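Local atomic coordinates of Lin1840 protein (Listeria innocua serovar 6a, PDB entry 4ZOB), a protein that probably hydrolyses terminal, non-reducing beta-D-glucosyl residues with release of beta-D-glucose, as a glycoside hydrolase family 3 beta-glucosidase. Residues Ile70-Ala75 with Leu86-Asp91; Gly202-Thr207 with Gly472-Leu477; Trp251-Val256 with Met294-Asp299; Ile653-Lys658 with Phe685-His690. The protein carries 1 engineered substitution. All blocks are in the same frame, centred on the assembly; numbering follows the deposited sequence.

Interaction 1. Residues Ile70-Ala75 with Leu86-Asp91; sequences IGIQEA and LVFMAD. With LGC (D-glucono-1,5-lactone), chain C.
Q73 grips L86 through a two-point pairing of its side-chain amide with the peptide groups of that one residue. Its OE1 accepts the backbone N-H of L86 (OE1 to N 2.9 Å, 149° at the hydrogen), with the donor in the carbonyl plane on a lone pair. Its NE2 donates to the L86 carbonyl oxygen over a longer 3.2 Å, also onto an in-plane lone pair, though that oxygen is tilted 27° from the amide plane. The pair of bonds fixes the rotation of the amide and settles which end is oxygen. The chain gets there because CG stands opposite the backbone N and then bends at chi2 (84°), which turns the amide back to L86.

Apolar contacts lie beside this pairing. The branch methyl CG2 of I72 touches CD1 of L86 at 3.4 Å, the two side chains crossing nearly at right angles, and approaches CZ of F88 at 3.8 Å. F88 meets the helix with the end of its ring: CB of I72 and CD of Q73 both lie at the ring edge. Just past the end of strand 87-90, far from the helix, OD1 of D91 accepts a hydrogen bond from O4 of the bound gluconolactone at 2.7 Å.

A second acceptor, the P345 carbonyl oxygen, also holds Q73 NE2. The pairing ties helix 66-78 to the residue leading into strand 87-90 in the beta-alpha-beta unit starting at strand 59-61; L86 and F88 also pack on V60, and strand 87-90 lies between strands 59-61 and 133-134 of the parallel barrel sheet.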
# COMPACT_ATOMS: atom_id res chain seq x y z
N ILE A 70 42.62 4.64 16.77
CA ILE A 70 43.82 5.28 17.27
C ILE A 70 44.86 5.30 16.17
O ILE A 70 45.44 6.33 15.88
CB ILE A 70 44.36 4.57 18.53
CG1 ILE A 70 43.41 4.78 19.73
CG2 ILE A 70 45.74 5.11 18.89
CD1 ILE A 70 43.53 3.71 20.81
N GLY A 71 45.08 4.15 15.53
CA GLY A 71 45.96 4.06 14.37
C GLY A 71 45.65 5.05 13.26
O GLY A 71 46.56 5.70 12.74
N ILE A 72 44.36 5.17 12.90
CA ILE A 72 43.93 6.05 11.80
C ILE A 72 44.07 7.52 12.18
O ILE A 72 44.56 8.32 11.38
CB ILE A 72 42.46 5.77 11.38
CG1 ILE A 72 42.36 4.41 10.67
CG2 ILE A 72 41.92 6.88 10.48
CD1 ILE A 72 41.12 3.60 11.01
N GLN A 73 43.65 7.85 13.40
CA GLN A 73 43.59 9.25 13.84
C GLN A 73 44.99 9.85 14.04
O GLN A 73 45.30 10.97 13.59
CB GLN A 73 42.78 9.32 15.13
CG GLN A 73 42.63 10.72 15.71
CD GLN A 73 41.51 11.53 15.11
OE1 GLN A 73 41.54 11.92 13.93
NE2 GLN A 73 40.52 11.84 15.94
N GLU A 74 45.82 9.08 14.75
CA GLU A 74 47.24 9.39 14.97
C GLU A 74 47.95 9.67 13.65
O GLU A 74 48.64 10.67 13.52
CB GLU A 74 47.91 8.21 15.69
CG GLU A 74 49.42 8.21 15.71
CD GLU A 74 49.99 7.68 17.01
OE1 GLU A 74 49.28 6.91 17.72
OE2 GLU A 74 51.15 8.03 17.34
N ALA A 75 47.75 8.78 12.69
CA ALA A 75 48.35 8.90 11.36
C ALA A 75 47.76 10.05 10.53
O ALA A 75 48.43 10.61 9.67
CB ALA A 75 48.22 7.59 10.60
N LEU A 86 39.55 13.66 12.69
CA LEU A 86 38.46 12.84 12.18
C LEU A 86 37.41 12.57 13.24
O LEU A 86 37.75 12.19 14.36
CB LEU A 86 39.01 11.47 11.79
CG LEU A 86 39.84 11.38 10.53
CD1 LEU A 86 40.46 9.99 10.45
CD2 LEU A 86 38.96 11.65 9.33
N VAL A 87 36.14 12.72 12.86
CA VAL A 87 35.01 12.19 13.65
C VAL A 87 34.71 10.78 13.16
O VAL A 87 34.72 10.51 11.97
CB VAL A 87 33.77 13.14 13.60
CG1 VAL A 87 33.15 13.26 12.20
CG2 VAL A 87 32.75 12.73 14.67
N PHE A 88 34.46 9.86 14.08
CA PHE A 88 34.41 8.41 13.82
C PHE A 88 32.99 7.99 14.15
O PHE A 88 32.55 8.22 15.28
CB PHE A 88 35.39 7.61 14.73
CG PHE A 88 36.83 7.56 14.24
CD1 PHE A 88 37.66 8.66 14.36
CD2 PHE A 88 37.35 6.39 13.69
CE1 PHE A 88 38.97 8.60 13.91
CE2 PHE A 88 38.64 6.34 13.24
CZ PHE A 88 39.46 7.44 13.35
N MET A 89 32.30 7.39 13.17
CA MET A 89 30.89 6.96 13.31
C MET A 89 30.72 5.47 13.08
O MET A 89 31.60 4.78 12.57
CB MET A 89 29.99 7.72 12.34
CG MET A 89 30.39 9.17 12.14
SD MET A 89 28.99 10.23 11.86
CE MET A 89 29.78 11.67 11.19
N ALA A 90 29.56 4.97 13.49
CA ALA A 90 29.29 3.55 13.52
C ALA A 90 27.82 3.28 13.73
O ALA A 90 27.07 4.14 14.23
CB ALA A 90 30.04 2.89 14.65
N ASP A 91 27.46 2.04 13.39
CA ASP A 91 26.13 1.49 13.55
C ASP A 91 26.04 0.77 14.87
O ASP A 91 26.18 -0.45 14.92
CB ASP A 91 25.83 0.51 12.42
CG ASP A 91 25.65 1.19 11.10
OD1 ASP A 91 24.72 2.01 10.94
OD2 ASP A 91 26.44 0.89 10.20
C1 LGC C . 22.99 1.78 5.11
C2 LGC C . 21.79 1.93 6.00
O5 LGC C . 24.32 1.96 5.65
O1 LGC C . 22.88 1.49 3.92
O2 LGC C . 20.79 2.58 5.24
C3 LGC C . 21.99 2.83 7.21
O3 LGC C . 20.87 2.68 8.13
C4 LGC C . 23.40 2.57 7.79
O4 LGC C . 23.66 3.40 8.92
C5 LGC C . 24.44 2.86 6.73
C6 LGC C . 25.88 2.75 7.26
O6 LGC C . 26.03 1.63 8.12

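Interaction 2. Residues Gly202-Thr207 with Gly472-Leu477; sequences GLEYNT and GEAGSL. With LGC (D-glucono-1,5-lactone), chain C.
The backbones of E204 and A474 come within 5.2 Å (CA to CA), and those of L203 and S476 within 5.7 Å (CA to CA), where two type II beta turns, L203-N206 and G472-G475, face each other across the interface of the barrel domain and the C-terminal domain. Y205 and A474 hold the third positions of these turns, both with positive phi (69° and 60°).

One carboxylate serves both turns. OE1 of E204 accepts the N-H of A474 in a nearly straight bond of 3.0 Å, while its OE2 takes the N-H of Y205 within its own turn; both donors come from the anti side, out of the carboxylate plane. The indole N-H of W147 adds a further bond to OE2, and water 1 donates to OE1 and to S476 OG. Four hydrogen bonds, and a weak fifth from Y196 OH to OE2, would probably favour the charged form of this buried group.

CG of E204 also lies over the centre of the Y205 ring, 3.2 Å above its plane. The Y205 hydroxyl, at the far end of the ring, donates to OE2 of E473 at 2.5 Å, that oxygen lying at the ring edge. R572 of the second subunit is bonded to the same hydroxyl, and a glycerol is bonded to E473 OE2. The E473 chain, extended past CG, carries OE1 to 3.0 Å from O1 of the bound gluconolactone, so this interdomain contact borders the sugar pocket. S476 OG donates to the carbonyl oxygen of G202 at 2.6 Å, in the carbonyl plane on a lone pair.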
# COMPACT_ATOMS: atom_id res chain seq x y z
N GLY A 202 6.39 -3.33 0.78
CA GLY A 202 7.53 -3.67 1.64
C GLY A 202 8.82 -4.03 0.91
O GLY A 202 9.66 -4.75 1.44
N LEU A 203 8.98 -3.51 -0.31
CA LEU A 203 10.15 -3.84 -1.17
C LEU A 203 11.35 -2.90 -0.90
O LEU A 203 11.24 -1.67 -0.92
CB LEU A 203 9.72 -3.83 -2.65
CG LEU A 203 10.75 -4.01 -3.75
CD1 LEU A 203 11.53 -5.32 -3.60
CD2 LEU A 203 10.09 -3.97 -5.14
N GLU A 204 12.50 -3.46 -0.63
CA GLU A 204 13.59 -2.59 -0.20
C GLU A 204 13.87 -1.43 -1.17
O GLU A 204 13.95 -1.59 -2.42
CB GLU A 204 14.88 -3.35 0.09
CG GLU A 204 15.86 -2.48 0.89
CD GLU A 204 15.27 -2.01 2.20
OE1 GLU A 204 15.23 -2.81 3.14
OE2 GLU A 204 14.83 -0.85 2.32
N TYR A 205 13.99 -0.25 -0.55
CA TYR A 205 14.28 1.02 -1.22
C TYR A 205 13.11 1.51 -2.08
O TYR A 205 13.21 2.55 -2.74
CB TYR A 205 15.53 0.91 -2.09
CG TYR A 205 16.72 0.20 -1.43
CD1 TYR A 205 17.30 0.71 -0.29
CD2 TYR A 205 17.22 -1.00 -1.94
CE1 TYR A 205 18.35 0.05 0.31
CE2 TYR A 205 18.27 -1.65 -1.35
CZ TYR A 205 18.84 -1.12 -0.22
OH TYR A 205 19.92 -1.77 0.39
N ASN A 206 11.99 0.81 -2.05
CA ASN A 206 10.94 1.12 -3.01
C ASN A 206 10.29 2.49 -2.76
O ASN A 206 10.49 3.12 -1.73
CB ASN A 206 9.87 0.02 -3.07
CG ASN A 206 9.22 -0.08 -4.43
OD1 ASN A 206 9.70 0.54 -5.37
ND2 ASN A 206 8.16 -0.86 -4.55
N THR A 207 9.52 2.93 -3.76
CA THR A 207 8.79 4.19 -3.75
C THR A 207 7.99 4.39 -2.49
O THR A 207 7.39 3.46 -1.99
CB THR A 207 7.80 4.21 -4.89
OG1 THR A 207 8.50 4.01 -6.13
CG2 THR A 207 6.99 5.54 -4.86
N GLY A 472 16.43 -7.33 8.27
CA GLY A 472 17.34 -6.22 8.17
C GLY A 472 17.34 -5.61 6.77
O GLY A 472 16.36 -5.75 6.04
N GLU A 473 18.42 -4.93 6.39
CA GLU A 473 18.41 -4.13 5.18
C GLU A 473 18.39 -5.06 3.96
O GLU A 473 19.14 -6.03 3.93
CB GLU A 473 19.60 -3.14 5.11
CG GLU A 473 19.57 -2.32 3.81
CD GLU A 473 20.66 -1.27 3.65
OE1 GLU A 473 21.39 -0.99 4.61
OE2 GLU A 473 20.79 -0.74 2.53
N ALA A 474 17.52 -4.77 3.00
CA ALA A 474 17.43 -5.55 1.76
C ALA A 474 17.09 -7.04 1.99
O ALA A 474 17.42 -7.94 1.15
CB ALA A 474 18.70 -5.39 0.94
N GLY A 475 16.45 -7.29 3.14
CA GLY A 475 15.80 -8.54 3.45
C GLY A 475 14.28 -8.43 3.42
O GLY A 475 13.61 -8.69 4.42
N SER A 476 13.75 -8.03 2.26
CA SER A 476 12.31 -7.99 2.05
C SER A 476 11.77 -9.40 1.78
O SER A 476 12.38 -10.17 1.01
CB SER A 476 11.94 -7.06 0.89
OG SER A 476 12.08 -5.69 1.24
N LEU A 477 10.63 -9.72 2.40
CA LEU A 477 9.91 -10.95 2.13
C LEU A 477 8.54 -10.66 1.57
O LEU A 477 7.78 -9.96 2.19
CB LEU A 477 9.70 -11.73 3.42
CG LEU A 477 10.75 -12.70 3.90
CD1 LEU A 477 10.23 -13.44 5.12
CD2 LEU A 477 11.10 -13.69 2.81
C1 LGC C . 22.99 1.78 5.11
C2 LGC C . 21.79 1.93 6.00
O5 LGC C . 24.32 1.96 5.65
O1 LGC C . 22.88 1.49 3.92
O2 LGC C . 20.79 2.58 5.24
C3 LGC C . 21.99 2.83 7.21
O3 LGC C . 20.87 2.68 8.13
C4 LGC C . 23.40 2.57 7.79
O4 LGC C . 23.66 3.40 8.92
C5 LGC C . 24.44 2.86 6.73
C6 LGC C . 25.88 2.75 7.26
O6 LGC C . 26.03 1.63 8.12
O HOH W 1 14.22 -5.17 3.30

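Interaction 3. Residues Trp251-Val256 with Met294-Asp299; sequences WLNRDV and MEAGVD. With LGC (D-glucono-1,5-lactone), chain D.
R254 reaches across to the final turn of helix 286-295 and hydrogen-bonds its carbonyl oxygens. The main bond runs from NE to the E295 oxygen at 2.7 Å and is nearly straight (166° at the hydrogen); the oxygen lies in the guanidinium plane, but NE is tilted 31° from the plane of the carbonyl. NH2 adds two weak bonds, to that same oxygen and to the M294 oxygen, so the guanidinium edge straddles two successive carbonyls. A bend at chi2 (-60°), followed by an extended outer chain, lays the group there. The same M294 oxygen also receives the N-H of G297, part of the Schellman motif that ends the helix. Water 2 makes a second polar bridge, donating to the A296 oxygen at 2.8 Å and weakly to the N253 oxygen.

The van der Waals contacts are close. CA of G297 sits 3.3 Å above the centre of the guanidinium plane; the positive phi of G297 and this closeness both suit glycine. CB of N253 touches the A296 oxygen at 3.3 Å, while the N253 amide is bonded to the A246 carbonyl.

A face-on ligand contact lies elsewhere on helix 250-260: W251 has C2 of a second gluconolactone molecule 3.8 Å above its ring centre and CG2 of V256 on the opposite face.

In the TIM-barrel domain, helix 250-260 precedes strand 266-268 and helix 286-295 follows it. N253 and V298 both pack on L267 of that strand, and helix 322-339 touches R254, M294 and D299.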
# COMPACT_ATOMS: atom_id res chain seq x y z
N TRP A 251 12.94 21.16 0.09
CA TRP A 251 11.86 21.43 1.00
C TRP A 251 11.98 20.56 2.27
O TRP A 251 11.95 21.07 3.37
CB TRP A 251 10.50 21.26 0.31
CG TRP A 251 9.37 21.19 1.26
CD1 TRP A 251 8.74 22.25 1.89
CD2 TRP A 251 8.71 20.01 1.71
NE1 TRP A 251 7.73 21.78 2.70
CE2 TRP A 251 7.69 20.41 2.61
CE3 TRP A 251 8.87 18.64 1.43
CZ2 TRP A 251 6.86 19.50 3.23
CZ3 TRP A 251 8.04 17.74 2.06
CH2 TRP A 251 7.04 18.17 2.95
N LEU A 252 12.14 19.25 2.10
CA LEU A 252 12.15 18.32 3.25
C LEU A 252 13.21 18.74 4.26
O LEU A 252 12.93 18.85 5.44
CB LEU A 252 12.36 16.84 2.80
CG LEU A 252 12.46 15.76 3.92
CD1 LEU A 252 11.18 15.75 4.75
CD2 LEU A 252 12.78 14.32 3.46
N ASN A 253 14.43 18.99 3.76
CA ASN A 253 15.64 19.24 4.57
C ASN A 253 15.92 20.73 4.93
O ASN A 253 16.38 21.01 6.03
CB ASN A 253 16.87 18.69 3.80
CG ASN A 253 16.78 17.17 3.52
OD1 ASN A 253 16.22 16.41 4.30
ND2 ASN A 253 17.37 16.73 2.43
N ARG A 254 15.70 21.67 4.00
CA ARG A 254 15.87 23.11 4.32
C ARG A 254 14.62 23.58 5.08
O ARG A 254 14.69 23.94 6.28
CB ARG A 254 16.07 24.02 3.08
CG ARG A 254 17.35 23.90 2.26
CD ARG A 254 18.59 24.20 3.07
NE ARG A 254 19.83 24.09 2.29
CZ ARG A 254 21.03 24.35 2.80
NH1 ARG A 254 21.14 24.73 4.07
NH2 ARG A 254 22.13 24.23 2.04
N ASP A 255 13.48 23.56 4.39
CA ASP A 255 12.23 24.02 4.97
C ASP A 255 11.84 23.18 6.20
O ASP A 255 11.68 23.74 7.28
CB ASP A 255 11.11 24.05 3.91
CG ASP A 255 11.39 25.06 2.78
OD1 ASP A 255 11.97 26.12 3.04
OD2 ASP A 255 11.01 24.81 1.62
N VAL A 256 11.76 21.85 6.08
CA VAL A 256 11.16 21.09 7.18
C VAL A 256 12.19 20.88 8.27
O VAL A 256 12.01 21.35 9.39
CB VAL A 256 10.50 19.75 6.73
CG1 VAL A 256 10.02 18.95 7.93
CG2 VAL A 256 9.30 20.01 5.83
N MET A 294 23.89 19.53 -2.01
CA MET A 294 24.43 20.69 -1.29
C MET A 294 23.35 21.75 -1.19
O MET A 294 23.14 22.31 -0.11
CB MET A 294 25.68 21.25 -1.97
CG MET A 294 26.33 22.44 -1.25
SD MET A 294 27.06 22.15 0.39
CE MET A 294 28.53 21.23 -0.04
N GLU A 295 22.65 22.03 -2.28
CA GLU A 295 21.54 22.98 -2.20
C GLU A 295 20.57 22.58 -1.07
O GLU A 295 20.06 23.41 -0.31
CB GLU A 295 20.80 23.04 -3.53
CG GLU A 295 21.54 23.80 -4.60
CD GLU A 295 20.71 23.93 -5.85
OE1 GLU A 295 19.77 23.12 -6.03
OE2 GLU A 295 21.00 24.84 -6.68
N ALA A 296 20.35 21.27 -0.95
CA ALA A 296 19.45 20.71 0.05
C ALA A 296 19.99 20.71 1.48
O ALA A 296 19.23 20.48 2.38
CB ALA A 296 19.06 19.31 -0.37
N GLY A 297 21.27 20.95 1.69
CA GLY A 297 21.83 21.03 3.03
C GLY A 297 22.43 19.72 3.53
O GLY A 297 22.64 19.55 4.75
N VAL A 298 22.73 18.80 2.62
CA VAL A 298 23.40 17.59 3.01
C VAL A 298 24.86 17.99 3.24
O VAL A 298 25.53 18.42 2.30
CB VAL A 298 23.27 16.47 1.96
CG1 VAL A 298 23.99 15.22 2.41
CG2 VAL A 298 21.80 16.11 1.74
N ASP A 299 25.34 17.81 4.48
CA ASP A 299 26.68 18.26 4.93
C ASP A 299 27.77 17.22 4.74
O ASP A 299 28.94 17.60 4.62
CB ASP A 299 26.64 18.65 6.41
CG ASP A 299 25.62 19.75 6.68
OD1 ASP A 299 25.45 20.57 5.75
OD2 ASP A 299 24.99 19.78 7.80
C1 LGC D . 5.84 18.49 -1.63
C2 LGC D . 5.57 19.63 -0.69
O5 LGC D . 6.74 18.63 -2.79
O1 LGC D . 5.31 17.40 -1.41
O2 LGC D . 4.22 19.50 -0.23
C3 LGC D . 5.86 20.97 -1.35
O3 LGC D . 5.67 22.02 -0.39
C4 LGC D . 7.29 20.91 -1.88
O4 LGC D . 7.79 22.18 -2.34
C5 LGC D . 7.39 19.91 -3.04
C6 LGC D . 8.85 19.67 -3.44
O6 LGC D . 9.55 18.82 -2.52
O HOH W 2 18.91 21.27 5.03

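Interaction 4. Residues Ile653-Lys658 with Phe685-His690; sequences ISRPVK and FSFYNH. With LGC (D-glucono-1,5-lactone), chain K.
I653 and N689 approach to 6.5 Å (CA to CA) and R655 and F687 only to 8.7 Å (CA to CA), so the two backbones diverge, and no direct hydrogen bond links them. Side chains fill the gap. R655 folds back at chi2 and chi3 so that its CD rests over the face of the F687 ring, a CH-pi contact 4.0 Å from the centroid and 18° off the normal. Its guanidinium runs on past the ring, the two planes only 15° apart, with CB of F687 3.3 Å above the guanidinium centre. Both segments belong to the fibronectin type III-like domain; F687 also packs on D648, a magnesium ligand, their side chains about 4 Å apart. E659 forms a salt bridge with R655 NH2. In the guanidinium plane, water 3 accepts from R655 NE at 3.0 Å and donates to the F685 carbonyl oxygen. I653 crosses the other end of the ring, its CG1 3.8 Å from CE2 of F687. CD1 of I653 reaches CD2 at the edge of the poorly ordered H690 ring, also at 3.8 Å, while I244 of the second subunit packs against both residues.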
# COMPACT_ATOMS: atom_id res chain seq x y z
N ILE A 653 -11.13 16.45 9.27
CA ILE A 653 -10.35 15.40 8.60
C ILE A 653 -10.83 14.10 9.26
O ILE A 653 -11.09 14.11 10.46
CB ILE A 653 -8.84 15.59 8.93
CG1 ILE A 653 -8.26 16.78 8.18
CG2 ILE A 653 -8.05 14.33 8.67
CD1 ILE A 653 -8.48 16.79 6.69
N SER A 654 -11.00 13.01 8.50
CA SER A 654 -11.40 11.76 9.10
C SER A 654 -10.27 11.26 9.99
O SER A 654 -9.15 11.02 9.51
CB SER A 654 -11.80 10.72 8.07
OG SER A 654 -12.00 9.47 8.71
N ARG A 655 -10.57 11.13 11.28
CA ARG A 655 -9.56 10.84 12.32
C ARG A 655 -9.43 9.36 12.73
O ARG A 655 -10.37 8.57 12.61
CB ARG A 655 -9.83 11.69 13.55
CG ARG A 655 -9.81 13.20 13.32
CD ARG A 655 -8.42 13.81 13.15
NE ARG A 655 -7.67 13.73 14.38
CZ ARG A 655 -6.46 13.19 14.51
NH1 ARG A 655 -5.81 12.70 13.46
NH2 ARG A 655 -5.86 13.16 15.70
N PRO A 656 -8.26 8.97 13.21
CA PRO A 656 -8.08 7.57 13.55
C PRO A 656 -9.02 7.15 14.66
O PRO A 656 -9.32 7.96 15.51
CB PRO A 656 -6.63 7.51 14.01
CG PRO A 656 -5.96 8.66 13.33
CD PRO A 656 -6.99 9.71 13.15
N VAL A 657 -9.48 5.89 14.64
CA VAL A 657 -10.42 5.37 15.65
C VAL A 657 -9.83 5.38 17.04
O VAL A 657 -10.54 5.40 18.04
CB VAL A 657 -10.96 3.93 15.35
CG1 VAL A 657 -11.79 3.93 14.06
CG2 VAL A 657 -9.86 2.88 15.28
N LYS A 658 -8.50 5.34 17.09
CA LYS A 658 -7.75 5.36 18.33
C LYS A 658 -6.34 5.83 18.04
O LYS A 658 -5.80 5.54 16.97
CB LYS A 658 -7.61 3.97 18.86
CG LYS A 658 -8.75 3.51 19.69
CD LYS A 658 -8.36 2.18 20.28
CE LYS A 658 -9.45 1.72 21.21
NZ LYS A 658 -10.51 1.10 20.43
N PHE A 685 -4.85 16.32 21.84
CA PHE A 685 -6.21 16.46 21.24
C PHE A 685 -6.06 17.09 19.90
O PHE A 685 -7.05 17.37 19.23
CB PHE A 685 -7.17 17.34 22.09
CG PHE A 685 -7.53 16.72 23.40
CD1 PHE A 685 -6.61 16.68 24.42
CD2 PHE A 685 -8.78 16.16 23.60
CE1 PHE A 685 -6.93 16.09 25.61
CE2 PHE A 685 -9.10 15.56 24.79
CZ PHE A 685 -8.19 15.52 25.79
N SER A 686 -4.83 17.35 19.48
CA SER A 686 -4.62 18.12 18.24
C SER A 686 -4.28 17.28 17.07
O SER A 686 -3.95 16.16 17.23
CB SER A 686 -3.52 19.13 18.46
OG SER A 686 -3.98 19.97 19.49
N PHE A 687 -4.42 17.84 15.87
CA PHE A 687 -4.10 17.15 14.63
C PHE A 687 -3.70 18.15 13.56
O PHE A 687 -3.85 19.35 13.76
CB PHE A 687 -5.31 16.31 14.17
CG PHE A 687 -6.51 17.10 13.64
CD1 PHE A 687 -7.49 17.55 14.49
CD2 PHE A 687 -6.69 17.28 12.29
CE1 PHE A 687 -8.61 18.19 14.01
CE2 PHE A 687 -7.80 17.95 11.80
CZ PHE A 687 -8.76 18.40 12.67
N TYR A 688 -3.20 17.66 12.43
CA TYR A 688 -2.96 18.56 11.30
C TYR A 688 -4.17 18.59 10.38
O TYR A 688 -4.67 17.56 9.97
CB TYR A 688 -1.74 18.13 10.50
CG TYR A 688 -0.44 18.31 11.22
CD1 TYR A 688 0.04 17.32 12.07
CD2 TYR A 688 0.28 19.46 11.06
CE1 TYR A 688 1.23 17.47 12.76
CE2 TYR A 688 1.49 19.63 11.73
CZ TYR A 688 1.95 18.63 12.58
OH TYR A 688 3.15 18.82 13.20
N ASN A 689 -4.60 19.79 10.01
CA ASN A 689 -5.72 19.92 9.11
C ASN A 689 -5.30 20.01 7.62
O ASN A 689 -4.12 19.90 7.26
CB ASN A 689 -6.63 21.06 9.57
CG ASN A 689 -6.08 22.45 9.25
OD1 ASN A 689 -4.99 22.65 8.66
ND2 ASN A 689 -6.88 23.46 9.64
N HIS A 690 -6.29 20.19 6.75
CA HIS A 690 -6.05 20.18 5.30
C HIS A 690 -5.08 21.26 4.91
O HIS A 690 -4.23 21.05 4.06
CB HIS A 690 -7.34 20.30 4.49
CG HIS A 690 -8.49 20.93 5.23
ND1 HIS A 690 -8.95 22.20 4.96
CD2 HIS A 690 -9.27 20.44 6.23
CE1 HIS A 690 -9.97 22.47 5.76
NE2 HIS A 690 -10.18 21.42 6.54
C1 LGC K . -5.46 18.46 -0.72
C2 LGC K . -4.91 19.71 -1.38
O5 LGC K . -6.57 18.49 0.24
O1 LGC K . -4.99 17.36 -1.02
O2 LGC K . -3.51 19.89 -1.13
C3 LGC K . -5.63 21.02 -1.00
O3 LGC K . -5.73 21.77 -2.23
C4 LGC K . -7.02 20.83 -0.37
O4 LGC K . -7.52 22.06 0.19
C5 LGC K . -7.01 19.78 0.73
C6 LGC K . -8.38 19.68 1.45
O6 LGC K . -9.50 19.36 0.59
O HOH W 3 -7.86 15.07 17.02

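Interactions 1 and 2 converge on one gluconolactone: D91 binds its O4 while E473 approaches O1, although the contact centres lie 31 Å apart and their nearest atoms about 8 Å. D270, K191, H192 and R149 also bond this sugar, so the pocket combines residues of the barrel domain with E473 of the C-terminal domain. Interaction 3, nested in the chain between the segments of interaction 2, shares the barrel with interaction 1, their nearest atoms about 9 Å apart, but its lactone is a separate molecule. Interaction 4, about 47 Å from interaction 1 between centres, meets a further lactone through H690. Interactions 2 and 4 both touch the second subunit.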